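Local coordinates for protein tRNA delta(2)-isopentenylpyrophosphate transferase (Staphylococcus epidermidis ATCC 12228, PDB 3D3Q) that probably transfers a dimethylallyl group from dimethylallyl diphosphate to the adenine at position 37 of tRNAs that read codons beginning with uridine, at residues K6-G14 and V98-I109. Sequence-based numbering, arbitrary orientation.
Sequences KPFLIVIVG and VPIIAGGTGLYI
The carbonyl oxygen of I10 is gripped twice by strand 98-102: I101 N donates a hydrogen bond to I10 O over 3.0 Å, and I100 CA adds a CA-H...O contact to the same oxygen. Parallel strands pair this way: one residue gives both its N and its O to the neighbours of the residue facing it. I10 does so opposite I100, its N bonding to P99 O at 3.1 Å; I12 repeats the pattern opposite A102, taking I101 O with its N and receiving G103 N on its O. The I12 N bond runs nearly straight, whereas G103 N meets I12 O tilted 31° from the carbonyl plane, where the chain is already leaving the strand. Together these strands form the centre of the parallel sheet of a P-loop NTPase fold, and 8-13 runs into the ATP-binding loop, predicted to start at G14. A water there accepts from G14 N and appears to donate to G104 O, though that second bond is short enough to be doubtful. On one face, I101 packs across V11 at a slant: its chi1 of 53° places CG1 between the backbone N and carbonyl carbon, and the extended chain carries CD1 against both V11 methyls and, at 3.9 Å, L9 CD2. Farther along, I109 of the helix starting at 106 sets CG1 4.1 Å from V13 CG1, while helix 262-286 brings F284 against both residues. On the other face, I10 and I100 lie side by side, with I10 CB 3.9 Å from I100 CG2, and helix 20-30 touches I12, I100 and A102. Toward the N-terminal end of the pair, V98 CG1 reaches the edge of the F8 ring, 4.1 Å from F8 CD2.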
loop_
_atom_site.group_PDB
_atom_site.type_symbol
_atom_site.label_atom_id
_atom_site.label_comp_id
_atom_site.label_asym_id
_atom_site.label_seq_id
_atom_site.Cartn_x
_atom_site.Cartn_y
_atom_site.Cartn_z
ATOM N N LYS A 6 -13.560 -16.081 10.956
ATOM C CA LYS A 6 -12.301 -15.432 10.493
ATOM C C LYS A 6 -11.833 -14.398 11.508
ATOM O O LYS A 6 -12.636 -13.635 12.060
ATOM C CB LYS A 6 -12.524 -14.735 9.155
ATOM C CG LYS A 6 -13.074 -15.622 8.089
ATOM C CD LYS A 6 -13.688 -14.812 6.963
ATOM C CE LYS A 6 -14.392 -15.742 5.972
ATOM N NZ LYS A 6 -15.058 -15.036 4.836
ATOM N N PRO A 7 -10.521 -14.362 11.775
ATOM C CA PRO A 7 -9.945 -13.405 12.731
ATOM C C PRO A 7 -9.950 -11.947 12.239
ATOM O O PRO A 7 -9.703 -11.669 11.060
ATOM C CB PRO A 7 -8.524 -13.933 12.939
ATOM C CG PRO A 7 -8.213 -14.582 11.627
ATOM C CD PRO A 7 -9.501 -15.306 11.294
ATOM N N PHE A 8 -10.229 -11.019 13.151
ATOM C CA PHE A 8 -10.255 -9.605 12.810
ATOM C C PHE A 8 -8.841 -9.095 12.559
ATOM O O PHE A 8 -7.924 -9.379 13.334
ATOM C CB PHE A 8 -10.895 -8.786 13.935
ATOM C CG PHE A 8 -11.092 -7.337 13.589
ATOM C CD1 PHE A 8 -11.938 -6.969 12.547
ATOM C CD2 PHE A 8 -10.432 -6.342 14.287
ATOM C CE1 PHE A 8 -12.125 -5.629 12.207
ATOM C CE2 PHE A 8 -10.615 -4.998 13.953
ATOM C CZ PHE A 8 -11.467 -4.648 12.906
ATOM N N LEU A 9 -8.682 -8.341 11.473
ATOM C CA LEU A 9 -7.390 -7.768 11.097
ATOM C C LEU A 9 -7.538 -6.368 10.498
ATOM O O LEU A 9 -8.412 -6.160 9.659
ATOM C CB LEU A 9 -6.713 -8.657 10.062
ATOM C CG LEU A 9 -5.358 -8.154 9.591
ATOM C CD1 LEU A 9 -4.315 -8.406 10.650
ATOM C CD2 LEU A 9 -4.987 -8.870 8.327
ATOM N N ILE A 10 -6.704 -5.414 10.920
ATOM C CA ILE A 10 -6.749 -4.054 10.359
ATOM C C ILE A 10 -5.589 -3.929 9.392
ATOM O O ILE A 10 -4.486 -4.381 9.690
ATOM C CB ILE A 10 -6.546 -2.913 11.419
ATOM C CG1 ILE A 10 -7.673 -2.890 12.453
ATOM C CG2 ILE A 10 -6.563 -1.557 10.721
ATOM C CD1 ILE A 10 -8.997 -2.465 11.876
ATOM N N VAL A 11 -5.825 -3.330 8.231
ATOM C CA VAL A 11 -4.741 -3.152 7.253
ATOM C C VAL A 11 -4.718 -1.673 6.802
ATOM O O VAL A 11 -5.704 -1.154 6.260
ATOM C CB VAL A 11 -4.920 -4.093 6.003
ATOM C CG1 VAL A 11 -3.678 -4.068 5.139
ATOM C CG2 VAL A 11 -5.205 -5.505 6.443
ATOM N N ILE A 12 -3.592 -1.002 7.030
ATOM C CA ILE A 12 -3.441 0.407 6.681
ATOM C C ILE A 12 -2.315 0.608 5.672
ATOM O O ILE A 12 -1.140 0.682 6.041
ATOM C CB ILE A 12 -3.150 1.254 7.941
ATOM C CG1 ILE A 12 -4.232 0.987 8.989
ATOM C CG2 ILE A 12 -3.141 2.728 7.591
ATOM C CD1 ILE A 12 -3.967 1.628 10.334
ATOM N N VAL A 13 -2.682 0.692 4.395
ATOM C CA VAL A 13 -1.709 0.876 3.326
ATOM C C VAL A 13 -1.692 2.326 2.908
ATOM O O VAL A 13 -2.620 3.061 3.201
ATOM C CB VAL A 13 -2.055 0.019 2.090
ATOM C CG1 VAL A 13 -1.969 -1.464 2.428
ATOM C CG2 VAL A 13 -3.441 0.365 1.599
ATOM N N GLY A 14 -0.638 2.738 2.223
ATOM C CA GLY A 14 -0.550 4.118 1.793
ATOM C C GLY A 14 0.878 4.427 1.407
ATOM O O GLY A 14 1.796 3.740 1.834
ATOM N N VAL A 98 -5.427 -6.872 18.998
ATOM C CA VAL A 98 -5.851 -6.593 17.640
ATOM C C VAL A 98 -4.702 -6.538 16.667
ATOM O O VAL A 98 -3.934 -5.571 16.652
ATOM C CB VAL A 98 -6.588 -5.261 17.558
ATOM C CG1 VAL A 98 -7.004 -4.994 16.123
ATOM C CG2 VAL A 98 -7.786 -5.289 18.474
ATOM N N PRO A 99 -4.569 -7.574 15.829
ATOM C CA PRO A 99 -3.497 -7.628 14.839
ATOM C C PRO A 99 -3.673 -6.522 13.781
ATOM O O PRO A 99 -4.720 -6.432 13.120
ATOM C CB PRO A 99 -3.643 -9.026 14.264
ATOM C CG PRO A 99 -5.115 -9.227 14.304
ATOM C CD PRO A 99 -5.495 -8.704 15.662
ATOM N N ILE A 100 -2.637 -5.693 13.620
ATOM C CA ILE A 100 -2.654 -4.570 12.676
ATOM C C ILE A 100 -1.414 -4.619 11.795
ATOM O O ILE A 100 -0.295 -4.703 12.297
ATOM C CB ILE A 100 -2.610 -3.216 13.427
ATOM C CG1 ILE A 100 -3.679 -3.175 14.520
ATOM C CG2 ILE A 100 -2.828 -2.094 12.467
ATOM C CD1 ILE A 100 -3.369 -2.186 15.612
ATOM N N ILE A 101 -1.607 -4.571 10.486
ATOM C CA ILE A 101 -0.470 -4.568 9.583
ATOM C C ILE A 101 -0.366 -3.174 8.957
ATOM O O ILE A 101 -1.321 -2.646 8.394
ATOM C CB ILE A 101 -0.587 -5.656 8.489
ATOM C CG1 ILE A 101 -1.918 -5.531 7.768
ATOM C CG2 ILE A 101 -0.455 -7.028 9.122
ATOM C CD1 ILE A 101 -2.148 -6.625 6.765
ATOM N N ALA A 102 0.812 -2.581 9.109
ATOM C CA ALA A 102 1.101 -1.264 8.602
ATOM C C ALA A 102 1.966 -1.419 7.378
ATOM O O ALA A 102 2.934 -2.186 7.380
ATOM C CB ALA A 102 1.828 -0.465 9.642
ATOM N N GLY A 103 1.598 -0.703 6.321
ATOM C CA GLY A 103 2.366 -0.744 5.088
ATOM C C GLY A 103 2.153 -1.987 4.264
ATOM O O GLY A 103 1.207 -2.740 4.486
ATOM N N GLY A 104 3.050 -2.190 3.305
ATOM C CA GLY A 104 2.967 -3.340 2.429
ATOM C C GLY A 104 2.582 -2.938 1.016
ATOM O O GLY A 104 1.993 -1.883 0.806
ATOM N N THR A 105 2.920 -3.780 0.045
ATOM C CA THR A 105 2.598 -3.518 -1.354
ATOM C C THR A 105 1.417 -4.393 -1.796
ATOM O O THR A 105 0.987 -5.273 -1.054
ATOM C CB THR A 105 3.813 -3.813 -2.275
ATOM O OG1 THR A 105 4.300 -5.143 -2.039
ATOM C CG2 THR A 105 4.925 -2.801 -2.036
ATOM N N GLY A 106 0.901 -4.153 -2.999
ATOM C CA GLY A 106 -0.211 -4.940 -3.499
ATOM C C GLY A 106 0.037 -6.435 -3.381
ATOM O O GLY A 106 -0.756 -7.149 -2.774
ATOM N N LEU A 107 1.131 -6.921 -3.957
ATOM C CA LEU A 107 1.421 -8.340 -3.866
ATOM C C LEU A 107 1.390 -8.809 -2.419
ATOM O O LEU A 107 0.514 -9.581 -2.041
ATOM C CB LEU A 107 2.783 -8.668 -4.474
ATOM C CG LEU A 107 2.859 -9.050 -5.961
ATOM C CD1 LEU A 107 4.333 -9.163 -6.343
ATOM C CD2 LEU A 107 2.137 -10.370 -6.220
ATOM N N TYR A 108 2.327 -8.323 -1.606
ATOM C CA TYR A 108 2.410 -8.704 -0.197
ATOM C C TYR A 108 1.091 -8.646 0.548
ATOM O O TYR A 108 0.844 -9.463 1.421
ATOM C CB TYR A 108 3.414 -7.821 0.543
ATOM C CG TYR A 108 4.851 -8.031 0.145
ATOM C CD1 TYR A 108 5.774 -8.529 1.062
ATOM C CD2 TYR A 108 5.290 -7.730 -1.153
ATOM C CE1 TYR A 108 7.103 -8.729 0.705
ATOM C CE2 TYR A 108 6.618 -7.924 -1.529
ATOM C CZ TYR A 108 7.523 -8.428 -0.589
ATOM O OH TYR A 108 8.842 -8.635 -0.944
ATOM N N ILE A 109 0.247 -7.680 0.218
ATOM C CA ILE A 109 -1.013 -7.560 0.912
ATOM C C ILE A 109 -2.083 -8.526 0.442
ATOM O O ILE A 109 -2.745 -9.154 1.261
ATOM C CB ILE A 109 -1.549 -6.135 0.832
ATOM C CG1 ILE A 109 -0.554 -5.186 1.477
ATOM C CG2 ILE A 109 -2.879 -6.032 1.555
ATOM C CD1 ILE A 109 -0.218 -5.533 2.930
HETATM O O HOH W 1 1.089 0.046 2.177
#